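Local atomic coordinates of transcriptional activator ToxR (Vibrio vulnificus, PDB entry 6UTC), a protein that activates transcription from the inner membrane and probably senses bile salts through its periplasmic domain, the part described here, which also interacts with ToxS. Residues A[28-31]-A[32-35]; A[38-41]-A[42-46]; A[46-49]-A[50-54]. All coordinates share one frame; numbering follows the deposited sequence.

Contact 1 (A[28-31]-A[32-35]); sequences LTPL and NHPP
Pro-30 and His-33 are the first and last residues of a type I beta turn. The turn begins on the last residue of strand 25-30 and leads the chain toward helix 40-52. His-33 N donates to Pro-30 O at 2.9 Å and closes the turn. The N-H points well at the oxygen, with an angle of 160° at the hydrogen. The side chains of Pro-30 and His-33 run side by side in the same direction, with Pro-30 CD 4.0 Å from His-33 CB.

Thr-29 meets His-33 differently, for the two side chains cross at about a right angle. Thr-29 OG1 lies 3.3 Å from His-33 CB and equally near CG, at an oblique position to the ring. This hydroxyl bonds to Ala-65 O on strand 62-67, so its touch on His-33 is packing. At the outer corner of the turn, Leu-31 and Asn-32 lie alongside each other at the surface. Leu-31 CD2 comes 3.8 Å from Asn-32 ND2.

The imidazole of His-33 is held at both nitrogens. NE2 accepts from the backbone N-H of Gly-67, which ties the turn to the end of strand 62-67. CG is anti to the backbone N (chi1 -168°), which swings the ring back beside Thr-29. Pro-34 CD sits over one face, toward the rim. His-33 ND1 donates to Pro-34 O at 2.8 Å, with the oxygen close to the ring plane and the bond on a carbonyl lone pair.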
loop_
_atom_site.group_PDB
_atom_site.type_symbol
_atom_site.label_atom_id
_atom_site.label_comp_id
_atom_site.label_asym_id
_atom_site.label_seq_id
_atom_site.Cartn_x
_atom_site.Cartn_y
_atom_site.Cartn_z
ATOM N N LEU A 28 -5.854 -1.361 3.618
ATOM C CA LEU A 28 -6.538 -0.963 4.840
ATOM C C LEU A 28 -6.216 0.479 5.175
ATOM O O LEU A 28 -5.168 1.000 4.782
ATOM C CB LEU A 28 -6.059 -1.814 6.014
ATOM C CG LEU A 28 -6.257 -3.317 5.894
ATOM C CD1 LEU A 28 -5.467 -4.025 6.989
ATOM C CD2 LEU A 28 -7.734 -3.653 5.994
ATOM N N THR A 29 -7.120 1.121 5.910
ATOM C CA THR A 29 -6.850 2.439 6.463
ATOM C C THR A 29 -7.497 2.488 7.838
ATOM O O THR A 29 -8.454 1.750 8.087
ATOM C CB THR A 29 -7.363 3.556 5.531
ATOM O OG1 THR A 29 -6.835 4.822 5.934
ATOM C CG2 THR A 29 -8.871 3.654 5.515
ATOM N N PRO A 30 -6.986 3.302 8.761
ATOM C CA PRO A 30 -7.641 3.399 10.069
ATOM C C PRO A 30 -9.121 3.737 9.915
ATOM O O PRO A 30 -9.529 4.450 8.994
ATOM C CB PRO A 30 -6.862 4.518 10.773
ATOM C CG PRO A 30 -5.499 4.445 10.154
ATOM C CD PRO A 30 -5.769 4.132 8.699
ATOM N N LEU A 31 -9.927 3.207 10.844
ATOM C CA LEU A 31 -11.388 3.261 10.750
ATOM C C LEU A 31 -11.894 4.638 10.360
ATOM O O LEU A 31 -12.718 4.783 9.450
ATOM C CB LEU A 31 -12.007 2.865 12.090
ATOM C CG LEU A 31 -13.528 3.010 12.159
ATOM C CD1 LEU A 31 -14.204 2.051 11.189
ATOM C CD2 LEU A 31 -14.006 2.760 13.580
ATOM N N ASN A 32 -11.425 5.666 11.054
ATOM C CA ASN A 32 -11.948 6.998 10.833
ATOM C C ASN A 32 -11.030 7.883 10.005
ATOM O O ASN A 32 -11.241 9.100 9.950
ATOM C CB ASN A 32 -12.337 7.640 12.161
ATOM C CG ASN A 32 -13.566 6.988 12.760
ATOM O OD1 ASN A 32 -14.590 6.884 12.097
ATOM N ND2 ASN A 32 -13.446 6.502 13.973
ATOM N N HIS A 33 -10.035 7.301 9.343
ATOM C CA HIS A 33 -9.197 8.089 8.463
ATOM C C HIS A 33 -10.056 8.737 7.376
ATOM O O HIS A 33 -11.031 8.149 6.913
ATOM C CB HIS A 33 -8.148 7.180 7.830
ATOM C CG HIS A 33 -7.067 7.923 7.125
ATOM N ND1 HIS A 33 -7.211 8.426 5.849
ATOM C CD2 HIS A 33 -5.815 8.251 7.523
ATOM C CE1 HIS A 33 -6.100 9.051 5.498
ATOM N NE2 HIS A 33 -5.234 8.957 6.496
ATOM N N PRO A 34 -9.697 9.937 6.931
ATOM C CA PRO A 34 -10.456 10.600 5.863
ATOM C C PRO A 34 -10.436 9.798 4.573
ATOM O O PRO A 34 -9.624 8.866 4.400
ATOM C CB PRO A 34 -9.708 11.936 5.690
ATOM C CG PRO A 34 -9.032 12.177 7.006
ATOM C CD PRO A 34 -8.648 10.807 7.490
ATOM N N PRO A 35 -11.289 10.156 3.611
ATOM C CA PRO A 35 -11.430 9.345 2.398
ATOM C C PRO A 35 -10.151 9.283 1.571
ATOM O O PRO A 35 -9.391 10.246 1.478
ATOM C CB PRO A 35 -12.558 10.047 1.632
ATOM C CG PRO A 35 -13.294 10.847 2.675
ATOM C CD PRO A 35 -12.257 11.271 3.645
#

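Contact 2 (A[38-41]-A[42-46])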
loop_
_atom_site.group_PDB
_atom_site.type_symbol
_atom_site.label_atom_id
_atom_site.label_comp_id
_atom_site.label_asym_id
_atom_site.label_seq_id
_atom_site.Cartn_x
_atom_site.Cartn_y
_atom_site.Cartn_z
ATOM N N ALA A 38 -9.794 8.563 -4.050
ATOM C CA ALA A 38 -9.110 9.195 -5.174
ATOM C C ALA A 38 -7.720 8.614 -5.425
ATOM O O ALA A 38 -7.194 8.733 -6.537
ATOM C CB ALA A 38 -8.996 10.702 -4.953
ATOM N N TRP A 39 -7.106 8.010 -4.419
ATOM C CA TRP A 39 -5.784 7.427 -4.575
ATOM C C TRP A 39 -5.818 6.003 -5.096
ATOM O O TRP A 39 -4.757 5.435 -5.351
ATOM C CB TRP A 39 -5.058 7.430 -3.229
ATOM C CG TRP A 39 -4.606 8.786 -2.790
ATOM C CD1 TRP A 39 -5.307 9.689 -2.029
ATOM C CD2 TRP A 39 -3.343 9.390 -3.068
ATOM N NE1 TRP A 39 -4.549 10.820 -1.830
ATOM C CE2 TRP A 39 -3.334 10.655 -2.444
ATOM C CE3 TRP A 39 -2.211 8.981 -3.777
ATOM C CZ2 TRP A 39 -2.245 11.515 -2.516
ATOM C CZ3 TRP A 39 -1.121 9.839 -3.850
ATOM C CH2 TRP A 39 -1.148 11.090 -3.214
ATOM N N MET A 40 -6.997 5.408 -5.264
ATOM C CA MET A 40 -7.030 3.981 -5.563
ATOM C C MET A 40 -6.292 3.584 -6.835
ATOM O O MET A 40 -5.593 2.564 -6.796
ATOM C CB MET A 40 -8.447 3.397 -5.472
ATOM C CG MET A 40 -8.965 3.213 -4.037
ATOM S SD MET A 40 -7.909 2.235 -2.917
ATOM C CE MET A 40 -7.615 0.743 -3.864
ATOM N N PRO A 41 -6.386 4.298 -7.963
ATOM C CA PRO A 41 -5.611 3.860 -9.131
ATOM C C PRO A 41 -4.118 3.843 -8.869
ATOM O O PRO A 41 -3.423 2.925 -9.326
ATOM C CB PRO A 41 -6.025 4.857 -10.220
ATOM C CG PRO A 41 -7.380 5.271 -9.823
ATOM C CD PRO A 41 -7.327 5.374 -8.321
ATOM N N SER A 42 -3.610 4.824 -8.112
ATOM C CA SER A 42 -2.199 4.827 -7.744
ATOM C C SER A 42 -1.875 3.685 -6.803
ATOM O O SER A 42 -0.844 3.027 -6.963
ATOM C CB SER A 42 -1.824 6.132 -7.052
ATOM O OG SER A 42 -2.018 7.238 -7.908
ATOM N N ILE A 43 -2.728 3.459 -5.799
ATOM C CA ILE A 43 -2.489 2.362 -4.867
ATOM C C ILE A 43 -2.461 1.035 -5.608
ATOM O O ILE A 43 -1.600 0.189 -5.354
ATOM C CB ILE A 43 -3.528 2.367 -3.730
ATOM C CG1 ILE A 43 -3.369 3.604 -2.842
ATOM C CG2 ILE A 43 -3.376 1.107 -2.880
ATOM C CD1 ILE A 43 -4.523 3.782 -1.873
ATOM N N ARG A 44 -3.405 0.829 -6.534
ATOM C CA ARG A 44 -3.440 -0.430 -7.274
ATOM C C ARG A 44 -2.169 -0.634 -8.083
ATOM O O ARG A 44 -1.628 -1.743 -8.136
ATOM C CB ARG A 44 -4.672 -0.484 -8.181
ATOM C CG ARG A 44 -5.986 -0.600 -7.420
ATOM C CD ARG A 44 -7.158 -0.470 -8.369
ATOM N NE ARG A 44 -8.415 -0.264 -7.650
ATOM C CZ ARG A 44 -9.244 0.743 -7.873
ATOM N NH1 ARG A 44 -8.989 1.649 -8.813
ATOM N NH2 ARG A 44 -10.348 0.848 -7.144
ATOM N N GLN A 45 -1.677 0.423 -8.724
ATOM C CA GLN A 45 -0.436 0.295 -9.473
ATOM C C GLN A 45 0.723 -0.027 -8.547
ATOM O O GLN A 45 1.567 -0.870 -8.866
ATOM C CB GLN A 45 -0.149 1.569 -10.263
ATOM C CG GLN A 45 1.162 1.511 -11.055
ATOM C CD GLN A 45 1.073 0.615 -12.279
ATOM O OE1 GLN A 45 0.081 -0.094 -12.485
ATOM N NE2 GLN A 45 2.110 0.648 -13.108
ATOM N N CYS A 46 0.769 0.629 -7.390
ATOM C CA CYS A 46 1.837 0.382 -6.428
ATOM C C CYS A 46 1.820 -1.065 -5.947
ATOM O O CYS A 46 2.859 -1.730 -5.910
ATOM C CB CYS A 46 1.700 1.354 -5.260
ATOM S SG CYS A 46 3.158 1.427 -4.189
HETATM O O HOH W 1 -4.790 7.698 -8.002
#
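Met-40 and Arg-44 stand one turn apart near the start of helix 40-52, and their side chains cross at about a right angle. This is the opening of the helix in the beta-alpha-beta crossover from strand 25-30 to strand 62-67. Met-40 CB lies over one face of the Arg-44 guanidinium, offset toward its rim. Met-40 CB is 3.6 Å from Arg-44 NH2. The arginine chain is extended from CG to NE. With CG anti to the carbonyl carbon (chi1 -69°), it runs back over the preceding turn. The methionine chain is bent at chi2 and chi3, and its CE approaches Arg-44 NE and CG. Pro-41 lies near the same guanidinium, with Pro-41 CG 4.1 Å from Arg-44 NH1.

Ile-43 fills another side of the helix. Its CD1 touches Met-40 SD at 3.9 Å and Trp-39 CB at the same distance. The sulfur is thus in apolar packing beside the isoleucine branch.

Backbone bonds set this spacing. Ile-43 N reaches Trp-39 O at 2.9 Å, and Arg-44 N reaches Met-40 O at 2.8 Å. Both are nearly straight. Gln-45 N to Pro-41 O is longer. Water 1 bridges the opening turn: it donates to Ala-38 O and accepts from Ser-42 N at 3.1 Å.

Further out, Trp-39 NE1 is bonded to Gly-68 O. The Trp-39 side chain touches Leu-73 and Ile-92, and Ile-43 also reaches Leu-73, so both bring apolar surface to the sheet. Arg-44 NH2 forms a salt bridge with Glu-20 of strand 16-22, and Cys-46 is joined to Cys-103 by the disulfide.

The guanidinium therefore has an apolar partner over one face and a carboxylate at its end. That pairing would be expected to favour its positive charge and to limit its rotation.

Contact 3 (A[46-49]-A[50-54]); sequences CVNK and YAETH
Cys-46 O accepts from Tyr-50 N at 2.8 Å, a regular helical bond in the second half of helix 40-52. The sulfur of Cys-46 turns elsewhere, into the disulfide with Cys-103. Val-47 O takes the N-H of Ala-51 at 3.0 Å, and Ala-51 CB rests 3.5 Å from the same oxygen. The Val-47 side chain points away from this turn and packs on Tyr-77.

Asn-48 OD1 lies 3.9 Å from Glu-52 OE1. Both are oxygens and no bond joins them. The amide and carboxylate planes are 63° apart.

Lys-49 and Glu-52 run side by side in the same direction. The lysine chain is bent at chi2 and chi3 (-47° and -73°), which folds the ammonium group back to the glutamate. Lys-49 NZ meets Glu-52 OE1 in a salt bridge of 3.0 Å, approaching from above the carboxylate plane. Lys-49 O accepts from Glu-52 N, three residues on.

Tyr-50 O then holds the chain as it leaves the helix. Thr-53 N and His-54 ND1 reach this oxygen from opposite faces of its plane, the ND1 bond being 2.8 Å long. The His-54 ring lies over the tyrosine ring, with His-54 ND1 3.3 Å above the centre of the Tyr-50 ring. Tyr-50 also stacks with Tyr-77 and bonds through OH to His-79. The change from i+4 to i+3 backbone bonds (Glu-52 N to Lys-49 O, Thr-53 N to Tyr-50 O) is characteristic of a helix tightening at its C-terminal end, here the helix of the crossover between strands 25-30 and 62-67.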
loop_
_atom_site.group_PDB
_atom_site.type_symbol
_atom_site.label_atom_id
_atom_site.label_comp_id
_atom_site.label_asym_id
_atom_site.label_seq_id
_atom_site.Cartn_x
_atom_site.Cartn_y
_atom_site.Cartn_z
ATOM N N CYS A 46 0.769 0.629 -7.390
ATOM C CA CYS A 46 1.837 0.382 -6.428
ATOM C C CYS A 46 1.820 -1.065 -5.947
ATOM O O CYS A 46 2.859 -1.730 -5.910
ATOM C CB CYS A 46 1.700 1.354 -5.260
ATOM S SG CYS A 46 3.158 1.427 -4.189
ATOM N N VAL A 47 0.640 -1.579 -5.604
ATOM C CA VAL A 47 0.533 -2.973 -5.184
ATOM C C VAL A 47 0.953 -3.906 -6.314
ATOM O O VAL A 47 1.663 -4.896 -6.090
ATOM C CB VAL A 47 -0.888 -3.257 -4.672
ATOM C CG1 VAL A 47 -1.088 -4.754 -4.384
ATOM C CG2 VAL A 47 -1.168 -2.406 -3.424
ATOM N N ASN A 48 0.535 -3.597 -7.547
ATOM C CA ASN A 48 0.957 -4.383 -8.713
ATOM C C ASN A 48 2.478 -4.448 -8.816
ATOM O O ASN A 48 3.057 -5.528 -8.990
ATOM C CB ASN A 48 0.373 -3.738 -9.977
ATOM C CG ASN A 48 0.917 -4.347 -11.280
ATOM O OD1 ASN A 48 2.050 -4.073 -11.695
ATOM N ND2 ASN A 48 0.096 -5.149 -11.935
ATOM N N LYS A 49 3.143 -3.297 -8.732
ATOM C CA LYS A 49 4.590 -3.273 -8.900
ATOM C C LYS A 49 5.294 -3.923 -7.716
ATOM O O LYS A 49 6.323 -4.590 -7.886
ATOM C CB LYS A 49 5.083 -1.843 -9.104
ATOM C CG LYS A 49 4.395 -1.108 -10.236
ATOM C CD LYS A 49 4.317 -1.924 -11.508
ATOM C CE LYS A 49 5.660 -2.042 -12.182
ATOM N NZ LYS A 49 5.523 -2.694 -13.523
ATOM N N TYR A 50 4.744 -3.757 -6.512
ATOM C CA TYR A 50 5.365 -4.354 -5.339
ATOM C C TYR A 50 5.306 -5.864 -5.418
ATOM O O TYR A 50 6.258 -6.553 -5.029
ATOM C CB TYR A 50 4.654 -3.848 -4.095
ATOM C CG TYR A 50 5.371 -4.151 -2.801
ATOM C CD1 TYR A 50 6.384 -3.324 -2.347
ATOM C CD2 TYR A 50 5.022 -5.245 -2.029
ATOM C CE1 TYR A 50 7.045 -3.578 -1.160
ATOM C CE2 TYR A 50 5.679 -5.508 -0.830
ATOM C CZ TYR A 50 6.685 -4.663 -0.408
ATOM O OH TYR A 50 7.352 -4.894 0.781
ATOM N N ALA A 51 4.210 -6.391 -5.951
ATOM C CA ALA A 51 4.108 -7.829 -6.158
ATOM C C ALA A 51 5.213 -8.372 -7.061
ATOM O O ALA A 51 5.577 -9.545 -6.934
ATOM C CB ALA A 51 2.727 -8.160 -6.715
ATOM N N GLU A 52 5.786 -7.545 -7.938
ATOM C CA GLU A 52 6.801 -8.047 -8.863
ATOM C C GLU A 52 8.084 -8.452 -8.151
ATOM O O GLU A 52 8.820 -9.310 -8.650
ATOM C CB GLU A 52 7.099 -7.013 -9.943
ATOM C CG GLU A 52 5.957 -6.824 -10.914
ATOM C CD GLU A 52 6.310 -5.903 -12.057
ATOM O OE1 GLU A 52 5.433 -5.677 -12.916
ATOM O OE2 GLU A 52 7.456 -5.403 -12.094
ATOM N N THR A 53 8.382 -7.849 -7.005
ATOM C CA THR A 53 9.551 -8.224 -6.225
ATOM C C THR A 53 9.189 -8.918 -4.919
ATOM O O THR A 53 10.071 -9.115 -4.074
ATOM C CB THR A 53 10.414 -6.995 -5.957
ATOM O OG1 THR A 53 9.561 -5.898 -5.597
ATOM C CG2 THR A 53 11.213 -6.630 -7.199
ATOM N N HIS A 54 7.918 -9.301 -4.731
ATOM C CA HIS A 54 7.475 -9.940 -3.484
ATOM C C HIS A 54 6.383 -10.955 -3.830
ATOM O O HIS A 54 5.198 -10.620 -3.860
ATOM C CB HIS A 54 6.953 -8.902 -2.498
ATOM C CG HIS A 54 7.929 -7.816 -2.178
ATOM N ND1 HIS A 54 8.068 -6.691 -2.961
ATOM C CD2 HIS A 54 8.793 -7.664 -1.146
ATOM C CE1 HIS A 54 8.991 -5.903 -2.437
ATOM N NE2 HIS A 54 9.443 -6.468 -1.332
#

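Overall arrangement
Contact 1 comes first along the chain; contact 3 begins on the residue where contact 2 ends. Contact 1 spans the end of strand 25-30 and the loop after it, while contacts 2 and 3 take up the early and late parts of helix 40-52. They trace the first strand end, the connection and the helix of a beta-alpha-beta unit, whose second strand is 62-67. Contacts 2 and 3 share Cys-46, and their centres are about 12 Å apart. Contact 1 is about 15 Å from contact 2 and about 23 Å from contact 3, centre to centre, with contacts 1 and 3 on opposite sides of the chain's centre. The shared cysteine ties the middle of the helix to the C-terminal region, consistent with a disulfide that constrains the domain.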